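Local coordinates for cell wall surface anchor family protein (Streptococcus pneumoniae, PDB 4OQ1) that serves as an ancillary pilin and probably attaches the pneumococcal pilus to the bacterial cell wall, at residues N105-V110 with L126-D131; F168-V173 with G216-K221; L32-Y37 with I139-T144. The protein carries 3 engineered substitutions. All coordinates share one frame; numbering follows the deposited sequence.

Contact 1 of 3, residues N105-V110 with L126-D131; sequences NGLYYV and LFEMTD
Gly-106 O is gripped twice from the opposite strand. Met-129 N donates to it at 2.9 Å, and the CA of Glu-128 adds a C-H...O contact at 3.4 Å. Gly-106 N returns a bond to Met-129 O, and Tyr-108 and Phe-127 form a second antiparallel hydrogen-bonded pair. The side chains of this second pair meet on one face. With CG between its own backbone N and carbonyl carbon (chi1 68°), the Phe-127 ring leans toward strand 106-110. Tyr-108 CB lies over one face of this ring, 3.8 Å from its centroid, offset toward the rim. The ring planes differ by 24°, but the rings are displaced and hardly overlap. Val-110 CG2 meets the Phe-127 ring at its edge, 3.6 Å from CE2. Tyr-108 OH bonds to Pro-104 O, which makes a tyrosine corner at the start of strand 106-110. Gly-106 lies within it. Leu-107 and Leu-126 point to the other face, where their CD1 atoms are 4.1 Å apart. Helix 66-73 packs there on Leu-126. At the strand end Asn-105 ND2 donates a bent hydrogen bond (139°) to Asp-131 OD1 at 3.1 Å, from above the carboxylate plane. Asn-105 OD1 accepts a bond from His-28 NE2.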
loop_
_atom_site.group_PDB
_atom_site.type_symbol
_atom_site.label_atom_id
_atom_site.label_comp_id
_atom_site.label_asym_id
_atom_site.label_seq_id
_atom_site.Cartn_x
_atom_site.Cartn_y
_atom_site.Cartn_z
ATOM N N ASN A 105 44.457 -8.568 -15.009
ATOM C CA ASN A 105 44.203 -8.192 -16.387
ATOM C C ASN A 105 43.319 -9.271 -17.098
ATOM O O ASN A 105 43.470 -10.450 -16.812
ATOM C CB ASN A 105 45.510 -8.161 -17.129
ATOM C CG ASN A 105 46.183 -6.859 -16.979
ATOM O OD1 ASN A 105 45.817 -6.065 -16.124
ATOM N ND2 ASN A 105 47.101 -6.595 -17.846
ATOM N N GLY A 106 42.431 -8.851 -17.997
ATOM C CA GLY A 106 41.586 -9.804 -18.702
ATOM C C GLY A 106 40.312 -9.206 -19.270
ATOM O O GLY A 106 40.000 -8.039 -19.058
ATOM N N LEU A 107 39.560 -10.010 -20.042
ATOM C CA LEU A 107 38.324 -9.561 -20.631
ATOM C C LEU A 107 37.252 -10.454 -19.993
ATOM O O LEU A 107 37.361 -11.637 -19.994
ATOM C CB LEU A 107 38.370 -9.720 -22.131
ATOM C CG LEU A 107 37.096 -9.428 -22.917
ATOM C CD1 LEU A 107 36.638 -8.004 -22.749
ATOM C CD2 LEU A 107 37.299 -9.764 -24.387
ATOM N N TYR A 108 36.302 -9.815 -19.352
ATOM C CA TYR A 108 35.430 -10.461 -18.386
ATOM C C TYR A 108 33.961 -10.276 -18.788
ATOM O O TYR A 108 33.598 -9.252 -19.281
ATOM C CB TYR A 108 35.683 -9.876 -17.076
ATOM C CG TYR A 108 37.029 -10.190 -16.503
ATOM C CD1 TYR A 108 37.283 -11.370 -15.856
ATOM C CD2 TYR A 108 38.009 -9.171 -16.460
ATOM C CE1 TYR A 108 38.530 -11.631 -15.294
ATOM C CE2 TYR A 108 39.248 -9.381 -15.868
ATOM C CZ TYR A 108 39.520 -10.615 -15.297
ATOM O OH TYR A 108 40.729 -10.815 -14.715
ATOM N N TYR A 109 33.145 -11.336 -18.665
ATOM C CA TYR A 109 31.737 -11.245 -18.931
ATOM C C TYR A 109 31.001 -11.344 -17.599
ATOM O O TYR A 109 31.330 -12.201 -16.753
ATOM C CB TYR A 109 31.327 -12.480 -19.796
ATOM C CG TYR A 109 29.889 -12.664 -20.028
ATOM C CD1 TYR A 109 29.118 -11.668 -20.650
ATOM C CD2 TYR A 109 29.292 -13.889 -19.803
ATOM C CE1 TYR A 109 27.737 -11.864 -20.888
ATOM C CE2 TYR A 109 27.941 -14.077 -19.995
ATOM C CZ TYR A 109 27.158 -13.103 -20.603
ATOM O OH TYR A 109 25.819 -13.283 -20.922
ATOM N N VAL A 110 29.982 -10.505 -17.431
ATOM C CA VAL A 110 29.107 -10.475 -16.203
ATOM C C VAL A 110 27.658 -10.701 -16.654
ATOM O O VAL A 110 27.251 -10.222 -17.719
ATOM C CB VAL A 110 29.195 -9.125 -15.499
ATOM C CG1 VAL A 110 28.263 -8.989 -14.291
ATOM C CG2 VAL A 110 30.637 -8.846 -15.127
ATOM N N LEU A 126 30.394 -6.716 -20.769
ATOM C CA LEU A 126 31.774 -7.111 -20.684
ATOM C C LEU A 126 32.497 -5.938 -20.114
ATOM O O LEU A 126 32.079 -4.808 -20.301
ATOM C CB LEU A 126 32.370 -7.317 -22.094
ATOM C CG LEU A 126 31.902 -8.376 -23.067
ATOM C CD1 LEU A 126 32.847 -8.475 -24.242
ATOM C CD2 LEU A 126 31.849 -9.676 -22.357
ATOM N N PHE A 127 33.558 -6.240 -19.426
ATOM C CA PHE A 127 34.562 -5.231 -19.133
ATOM C C PHE A 127 36.013 -5.721 -19.389
ATOM O O PHE A 127 36.321 -6.879 -19.199
ATOM C CB PHE A 127 34.354 -4.666 -17.708
ATOM C CG PHE A 127 34.619 -5.607 -16.576
ATOM C CD1 PHE A 127 35.885 -5.692 -15.995
ATOM C CD2 PHE A 127 33.632 -6.469 -16.151
ATOM C CE1 PHE A 127 36.140 -6.508 -14.903
ATOM C CE2 PHE A 127 33.879 -7.355 -15.097
ATOM C CZ PHE A 127 35.127 -7.397 -14.491
ATOM N N GLU A 128 36.949 -4.779 -19.601
ATOM C CA GLU A 128 38.307 -5.216 -19.924
ATOM C C GLU A 128 39.256 -4.433 -19.031
ATOM O O GLU A 128 39.116 -3.210 -18.916
ATOM C CB GLU A 128 38.573 -5.021 -21.397
ATOM C CG GLU A 128 40.009 -5.377 -21.756
ATOM C CD GLU A 128 40.322 -5.221 -23.197
ATOM O OE1 GLU A 128 40.655 -6.235 -23.793
ATOM O OE2 GLU A 128 40.229 -4.100 -23.740
ATOM N N MET A 129 40.114 -5.190 -18.318
ATOM C CA MET A 129 41.300 -4.659 -17.620
ATOM C C MET A 129 42.624 -4.881 -18.424
ATOM O O MET A 129 42.993 -5.974 -18.716
ATOM C CB MET A 129 41.345 -5.403 -16.295
ATOM C CG MET A 129 40.115 -5.076 -15.431
ATOM S SD MET A 129 39.960 -3.296 -15.135
ATOM C CE MET A 129 38.894 -3.404 -13.677
ATOM N N THR A 130 43.319 -3.809 -18.774
ATOM C CA THR A 130 44.636 -3.961 -19.380
ATOM C C THR A 130 45.680 -3.183 -18.570
ATOM O O THR A 130 45.322 -2.438 -17.676
ATOM C CB THR A 130 44.608 -3.463 -20.815
ATOM O OG1 THR A 130 44.522 -2.053 -20.817
ATOM C CG2 THR A 130 43.454 -3.999 -21.537
ATOM N N ASP A 131 46.984 -3.364 -18.843
ATOM C CA ASP A 131 47.998 -2.564 -18.086
ATOM C C ASP A 131 47.797 -1.079 -18.345
ATOM O O ASP A 131 48.368 -0.287 -17.618
ATOM C CB ASP A 131 49.471 -2.958 -18.410
ATOM C CG ASP A 131 49.903 -4.273 -17.719
ATOM O OD1 ASP A 131 49.210 -4.655 -16.787
ATOM O OD2 ASP A 131 50.929 -4.918 -18.097
#

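Contact 2 of 3, residues F168-V173 with G216-K221; sequences FKLVSV and GNYRFK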
loop_
_atom_site.group_PDB
_atom_site.type_symbol
_atom_site.label_atom_id
_atom_site.label_comp_id
_atom_site.label_asym_id
_atom_site.label_seq_id
_atom_site.Cartn_x
_atom_site.Cartn_y
_atom_site.Cartn_z
ATOM N N PHE A 168 -6.478 0.964 1.019
ATOM C CA PHE A 168 -6.570 -0.530 0.915
ATOM C C PHE A 168 -5.337 -1.146 1.571
ATOM O O PHE A 168 -4.273 -0.538 1.654
ATOM C CB PHE A 168 -6.635 -0.953 -0.535
ATOM C CG PHE A 168 -7.947 -0.671 -1.195
ATOM C CD1 PHE A 168 -8.204 0.487 -1.756
ATOM C CD2 PHE A 168 -8.909 -1.652 -1.307
ATOM C CE1 PHE A 168 -9.417 0.719 -2.424
ATOM C CE2 PHE A 168 -10.144 -1.432 -1.912
ATOM C CZ PHE A 168 -10.386 -0.243 -2.504
ATOM N N LYS A 169 -5.496 -2.339 2.147
ATOM C CA LYS A 169 -4.315 -3.147 2.417
ATOM C C LYS A 169 -4.330 -4.316 1.481
ATOM O O LYS A 169 -5.380 -4.801 0.988
ATOM C CB LYS A 169 -4.276 -3.633 3.887
ATOM C CG LYS A 169 -3.984 -2.537 4.878
ATOM C CD LYS A 169 -3.917 -3.101 6.298
ATOM C CE LYS A 169 -3.933 -2.087 7.430
ATOM N NZ LYS A 169 -2.854 -1.054 7.380
ATOM N N LEU A 170 -3.128 -4.735 1.111
ATOM C CA LEU A 170 -2.891 -5.849 0.229
ATOM C C LEU A 170 -2.383 -7.065 1.018
ATOM O O LEU A 170 -1.408 -6.993 1.692
ATOM C CB LEU A 170 -1.852 -5.422 -0.726
ATOM C CG LEU A 170 -1.369 -6.425 -1.751
ATOM C CD1 LEU A 170 -2.540 -6.786 -2.653
ATOM C CD2 LEU A 170 -0.227 -5.779 -2.572
ATOM N N VAL A 171 -3.064 -8.183 0.879
ATOM C CA VAL A 171 -2.731 -9.410 1.491
ATOM C C VAL A 171 -2.700 -10.543 0.418
ATOM O O VAL A 171 -3.344 -10.456 -0.622
ATOM C CB VAL A 171 -3.749 -9.835 2.566
ATOM C CG1 VAL A 171 -3.881 -8.740 3.598
ATOM C CG2 VAL A 171 -5.098 -10.238 1.951
ATOM N N SER A 172 -1.831 -11.516 0.616
ATOM C CA SER A 172 -1.753 -12.679 -0.266
ATOM C C SER A 172 -2.738 -13.654 0.345
ATOM O O SER A 172 -3.081 -13.558 1.510
ATOM C CB SER A 172 -0.346 -13.297 -0.278
ATOM O OG SER A 172 0.057 -13.636 1.040
ATOM N N VAL A 173 -3.128 -14.598 -0.467
ATOM C CA VAL A 173 -4.136 -15.561 -0.167
ATOM C C VAL A 173 -3.610 -16.987 -0.407
ATOM O O VAL A 173 -3.096 -17.291 -1.482
ATOM C CB VAL A 173 -5.315 -15.374 -1.108
ATOM C CG1 VAL A 173 -6.305 -16.548 -0.962
ATOM C CG2 VAL A 173 -5.989 -14.073 -0.844
ATOM N N GLY A 216 0.573 -15.396 -8.045
ATOM C CA GLY A 216 -0.230 -15.935 -7.017
ATOM C C GLY A 216 -1.572 -15.203 -6.856
ATOM O O GLY A 216 -1.978 -14.398 -7.727
ATOM N N ASN A 217 -2.199 -15.487 -5.712
ATOM C CA ASN A 217 -3.546 -14.999 -5.383
ATOM C C ASN A 217 -3.428 -13.924 -4.318
ATOM O O ASN A 217 -2.664 -14.070 -3.349
ATOM C CB ASN A 217 -4.409 -16.113 -4.854
ATOM C CG ASN A 217 -4.710 -17.139 -5.921
ATOM O OD1 ASN A 217 -5.252 -16.798 -6.945
ATOM N ND2 ASN A 217 -4.294 -18.391 -5.700
ATOM N N TYR A 218 -4.131 -12.811 -4.596
ATOM C CA TYR A 218 -4.057 -11.626 -3.719
ATOM C C TYR A 218 -5.484 -11.111 -3.442
ATOM O O TYR A 218 -6.407 -11.428 -4.153
ATOM C CB TYR A 218 -3.182 -10.479 -4.348
ATOM C CG TYR A 218 -1.744 -10.880 -4.463
ATOM C CD1 TYR A 218 -1.297 -11.503 -5.627
ATOM C CD2 TYR A 218 -0.865 -10.734 -3.403
ATOM C CE1 TYR A 218 -0.006 -11.924 -5.741
ATOM C CE2 TYR A 218 0.449 -11.197 -3.471
ATOM C CZ TYR A 218 0.888 -11.776 -4.672
ATOM O OH TYR A 218 2.225 -12.176 -4.796
ATOM N N ARG A 219 -5.562 -10.217 -2.454
ATOM C CA ARG A 219 -6.813 -9.574 -2.053
ATOM C C ARG A 219 -6.488 -8.136 -1.615
ATOM O O ARG A 219 -5.567 -7.919 -0.802
ATOM C CB ARG A 219 -7.284 -10.387 -0.921
ATOM C CG ARG A 219 -8.571 -10.063 -0.274
ATOM C CD ARG A 219 -8.856 -11.325 0.569
ATOM N NE ARG A 219 -9.359 -12.505 -0.133
ATOM C CZ ARG A 219 -9.514 -13.699 0.460
ATOM N NH1 ARG A 219 -9.106 -13.893 1.683
ATOM N NH2 ARG A 219 -9.976 -14.743 -0.179
ATOM N N PHE A 220 -7.236 -7.181 -2.195
ATOM C CA PHE A 220 -7.200 -5.811 -1.762
ATOM C C PHE A 220 -8.383 -5.574 -0.769
ATOM O O PHE A 220 -9.532 -5.795 -1.136
ATOM C CB PHE A 220 -7.308 -4.862 -2.949
ATOM C CG PHE A 220 -6.092 -4.706 -3.731
ATOM C CD1 PHE A 220 -5.267 -3.615 -3.535
ATOM C CD2 PHE A 220 -5.827 -5.544 -4.821
ATOM C CE1 PHE A 220 -4.134 -3.436 -4.321
ATOM C CE2 PHE A 220 -4.703 -5.337 -5.620
ATOM C CZ PHE A 220 -3.860 -4.297 -5.354
ATOM N N LYS A 221 -8.076 -5.211 0.487
ATOM C CA LYS A 221 -9.071 -4.977 1.494
ATOM C C LYS A 221 -9.288 -3.551 1.765
ATOM O O LYS A 221 -8.342 -2.824 2.026
ATOM C CB LYS A 221 -8.683 -5.660 2.819
ATOM C CG LYS A 221 -8.152 -7.048 2.685
ATOM C CD LYS A 221 -7.770 -7.588 4.057
ATOM C CE LYS A 221 -8.929 -7.801 5.003
ATOM N NZ LYS A 221 -9.714 -8.951 4.487
HETATM O O HOH W 1 -1.124 -17.260 -3.694
#
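Lys-169 and Lys-221 pair through their backbones, as do Val-171 and Arg-219. These are antiparallel hydrogen-bonded pairs. Lys-221 N to Lys-169 O is the shortest bond, 2.8 Å and nearly straight. Val-173 N reaches Asn-217 O at 3.0 Å, from above the carbonyl plane. A water closes this end by donating to Val-173 O and accepting from Asn-217 N.

Apolar contacts fill the face of Leu-170, Tyr-218 and Phe-220. CG anti to the backbone N (chi1 178°) and a chi2 of 63° bring Leu-170 CD1 over the centre of the Phe-220 ring in a CH-pi contact, 3.9 Å from the centroid. Phe-168 CD2 lies 3.9 Å from Phe-220 CB. Leu-153 of strand 150-157 packs on both phenylalanines, which joins the two sheets of this CnaB (prealbumin-like) domain. Tyr-218 OH bonds to Pro-214 O, four residues back, as a tyrosine corner.

Val-171 shares the other face with Lys-169, Arg-219 and Lys-221. Lys-221 NZ forms a salt bridge with Asp-235. Val-173 CG2 is centred over one face of the Arg-219 guanidinium, 3.8 Å from CZ. Val-171 CG2 touches Arg-219 CB at 3.6 Å. Asp-237 and Asp-176 form salt bridges to Arg-219, and Ser-178 OG bonds to NH1. Valine on one face and polar partners on NE, NH1 and NH2 fix the position and rotation of the guanidinium, and the two carboxylates probably stabilise its positive charge.

Contact 3 of 3, residues L32-Y37 with I139-T144; sequences LQLENY and IVAKKT
The Glu-35 carboxylate is met from above its plane by Lys-143 N, which donates to OE2 at 3.0 Å. The donor stands 64° out of the plane, yet the N-H points almost straight at the oxygen (170°). Lys-143 CB touches the other oxygen, OE1, at 3.6 Å. CG of Glu-35 is anti to the carbonyl carbon (chi1 -58°) and the chain beyond it is extended, which carries the carboxylate across to the backbone of residues 142-143. The Gln-33 amide meets Val-140 CG2 through OE1, at 3.5 Å. Its NE2 bonds to Gln-97 OE1. The Tyr-37 ring has Leu-34 CB at its edge, in its plane.

The backbones run parallel here. Gln-33 N donates to Ile-139 O, and Ala-141 N donates back to Gln-33 O, both at 3.0 Å. Gln-33 thus binds on both sides of Val-140, as one residue does in a parallel sheet. Leu-32 and Ile-139 lie side by side, pointing the same way, with Leu-32 CD2 3.9 Å from Ile-139 CB. Leu-34 CD2 approaches Ala-141 CB at 4.2 Å. Strand 137-140 is the outermost strand at this end. The pairing joins it, the last strand of this sheet in the chain, to strand 28-33, the first.

Past the pairing the chains part. Residues 34-37 make a type II turn, with Asn-36 at positive phi, leading into helix 37-42. Tyr-121 OH bonds to both Glu-35 N and Ala-141 O and links the segments where their backbones diverge.

The lysine amines do not touch Glu-35: Lys-142 NZ is 5.4 Å from OE2. Beyond the last sheet bond, the Glu-35 carboxylate accepts the next N-H between the segments, that of Lys-143. With no salt bridge, the two lysines would favour its negative charge at most weakly.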
loop_
_atom_site.group_PDB
_atom_site.type_symbol
_atom_site.label_atom_id
_atom_site.label_comp_id
_atom_site.label_asym_id
_atom_site.label_seq_id
_atom_site.Cartn_x
_atom_site.Cartn_y
_atom_site.Cartn_z
ATOM N N LEU A 32 30.979 0.027 -10.282
ATOM C CA LEU A 32 29.677 -0.192 -10.905
ATOM C C LEU A 32 28.663 0.792 -10.307
ATOM O O LEU A 32 28.458 0.873 -9.119
ATOM C CB LEU A 32 29.189 -1.632 -10.664
ATOM C CG LEU A 32 30.053 -2.698 -11.353
ATOM C CD1 LEU A 32 29.742 -4.092 -10.935
ATOM C CD2 LEU A 32 29.905 -2.584 -12.863
ATOM N N GLN A 33 28.029 1.574 -11.157
ATOM C CA GLN A 33 26.965 2.446 -10.727
ATOM C C GLN A 33 25.665 1.786 -11.214
ATOM O O GLN A 33 25.603 1.238 -12.314
ATOM C CB GLN A 33 27.232 3.841 -11.301
ATOM C CG GLN A 33 28.411 4.548 -10.662
ATOM C CD GLN A 33 28.990 5.706 -11.471
ATOM O OE1 GLN A 33 28.506 6.052 -12.553
ATOM N NE2 GLN A 33 30.003 6.354 -10.916
ATOM N N LEU A 34 24.626 1.799 -10.383
ATOM C CA LEU A 34 23.391 1.094 -10.684
ATOM C C LEU A 34 22.179 2.037 -10.754
ATOM O O LEU A 34 22.183 3.128 -10.122
ATOM C CB LEU A 34 23.099 0.078 -9.613
ATOM C CG LEU A 34 24.202 -0.897 -9.247
ATOM C CD1 LEU A 34 23.644 -1.832 -8.220
ATOM C CD2 LEU A 34 24.760 -1.677 -10.450
ATOM N N GLU A 35 21.139 1.554 -11.399
ATOM C CA GLU A 35 19.830 2.202 -11.372
ATOM C C GLU A 35 19.258 2.066 -9.929
ATOM O O GLU A 35 19.280 0.987 -9.311
ATOM C CB GLU A 35 18.900 1.547 -12.367
ATOM C CG GLU A 35 19.362 1.520 -13.863
ATOM C CD GLU A 35 18.505 0.619 -14.751
ATOM O OE1 GLU A 35 17.361 0.254 -14.441
ATOM O OE2 GLU A 35 18.915 0.264 -15.878
ATOM N N ASN A 36 18.746 3.180 -9.394
ATOM C CA ASN A 36 17.960 3.158 -8.162
ATOM C C ASN A 36 18.888 2.638 -7.085
ATOM O O ASN A 36 18.454 1.894 -6.208
ATOM C CB ASN A 36 16.718 2.252 -8.323
ATOM C CG ASN A 36 15.580 2.567 -7.300
ATOM O OD1 ASN A 36 15.510 3.645 -6.807
ATOM N ND2 ASN A 36 14.738 1.588 -6.994
ATOM N N TYR A 37 20.165 3.060 -7.161
ATOM C CA TYR A 37 21.223 2.526 -6.351
ATOM C C TYR A 37 20.882 2.556 -4.853
ATOM O O TYR A 37 20.976 1.553 -4.227
ATOM C CB TYR A 37 22.574 3.242 -6.556
ATOM C CG TYR A 37 23.699 2.665 -5.707
ATOM C CD1 TYR A 37 24.384 1.470 -6.101
ATOM C CD2 TYR A 37 24.058 3.240 -4.487
ATOM C CE1 TYR A 37 25.395 0.942 -5.332
ATOM C CE2 TYR A 37 25.053 2.681 -3.701
ATOM C CZ TYR A 37 25.733 1.563 -4.109
ATOM O OH TYR A 37 26.747 1.009 -3.318
ATOM N N ILE A 139 31.861 1.620 -14.841
ATOM C CA ILE A 139 30.769 1.180 -15.689
ATOM C C ILE A 139 29.397 1.453 -15.045
ATOM O O ILE A 139 29.146 1.077 -13.913
ATOM C CB ILE A 139 30.855 -0.317 -15.930
ATOM C CG1 ILE A 139 32.055 -0.554 -16.843
ATOM C CG2 ILE A 139 29.565 -0.890 -16.521
ATOM C CD1 ILE A 139 32.332 -1.955 -17.170
ATOM N N VAL A 140 28.514 2.041 -15.837
ATOM C CA VAL A 140 27.151 2.329 -15.420
ATOM C C VAL A 140 26.297 1.150 -15.947
ATOM O O VAL A 140 26.009 1.083 -17.141
ATOM C CB VAL A 140 26.637 3.682 -15.976
ATOM C CG1 VAL A 140 25.291 4.028 -15.373
ATOM C CG2 VAL A 140 27.595 4.848 -15.762
ATOM N N ALA A 141 25.906 0.222 -15.077
ATOM C CA ALA A 141 25.368 -1.068 -15.561
ATOM C C ALA A 141 23.854 -1.003 -15.791
ATOM O O ALA A 141 23.126 -0.565 -14.889
ATOM C CB ALA A 141 25.626 -2.116 -14.501
ATOM N N LYS A 142 23.357 -1.438 -16.970
ATOM C CA LYS A 142 21.976 -1.348 -17.283
ATOM C C LYS A 142 21.385 -2.585 -16.702
ATOM O O LYS A 142 21.951 -3.649 -16.811
ATOM C CB LYS A 142 21.717 -1.337 -18.781
ATOM C CG LYS A 142 20.240 -1.469 -19.130
ATOM C CD LYS A 142 20.043 -0.875 -20.510
ATOM C CE LYS A 142 18.563 -0.517 -20.729
ATOM N NZ LYS A 142 17.848 -1.771 -20.800
ATOM N N LYS A 143 20.270 -2.411 -16.020
ATOM C CA LYS A 143 19.563 -3.579 -15.446
ATOM C C LYS A 143 18.850 -4.316 -16.581
ATOM O O LYS A 143 18.196 -3.744 -17.418
ATOM C CB LYS A 143 18.579 -3.135 -14.327
ATOM C CG LYS A 143 18.002 -4.298 -13.514
ATOM C CD LYS A 143 16.891 -3.812 -12.564
ATOM C CE LYS A 143 16.411 -5.003 -11.741
ATOM N NZ LYS A 143 15.592 -4.539 -10.597
ATOM N N THR A 144 18.939 -5.621 -16.526
ATOM C CA THR A 144 18.261 -6.498 -17.439
ATOM C C THR A 144 17.102 -7.318 -16.758
ATOM O O THR A 144 16.911 -7.270 -15.588
ATOM C CB THR A 144 19.292 -7.425 -18.129
ATOM O OG1 THR A 144 18.627 -8.240 -19.056
ATOM C CG2 THR A 144 19.906 -8.264 -17.174
#

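In the fold
Contacts 1 and 3 belong to the same sheet of the N-terminal domain. Contact 1 is nested in the chain loop that contact 3 closes, and they touch where Phe-127 CB meets Ile-139 CD1. Contact 2 lies in the next domain, its centre 46 Å from that of contact 1, and does not touch either. Contact 1 is the most buried and contact 2 intermediate. Both are antiparallel pairs in which a buried aromatic face and a tyrosine corner recur. They differ on the other face: leucines under a helix in contact 1, charged groups in contact 2. Contact 3 lies nearest the surface. It is parallel and smaller, with a carboxylate binding backbone where the strands diverge.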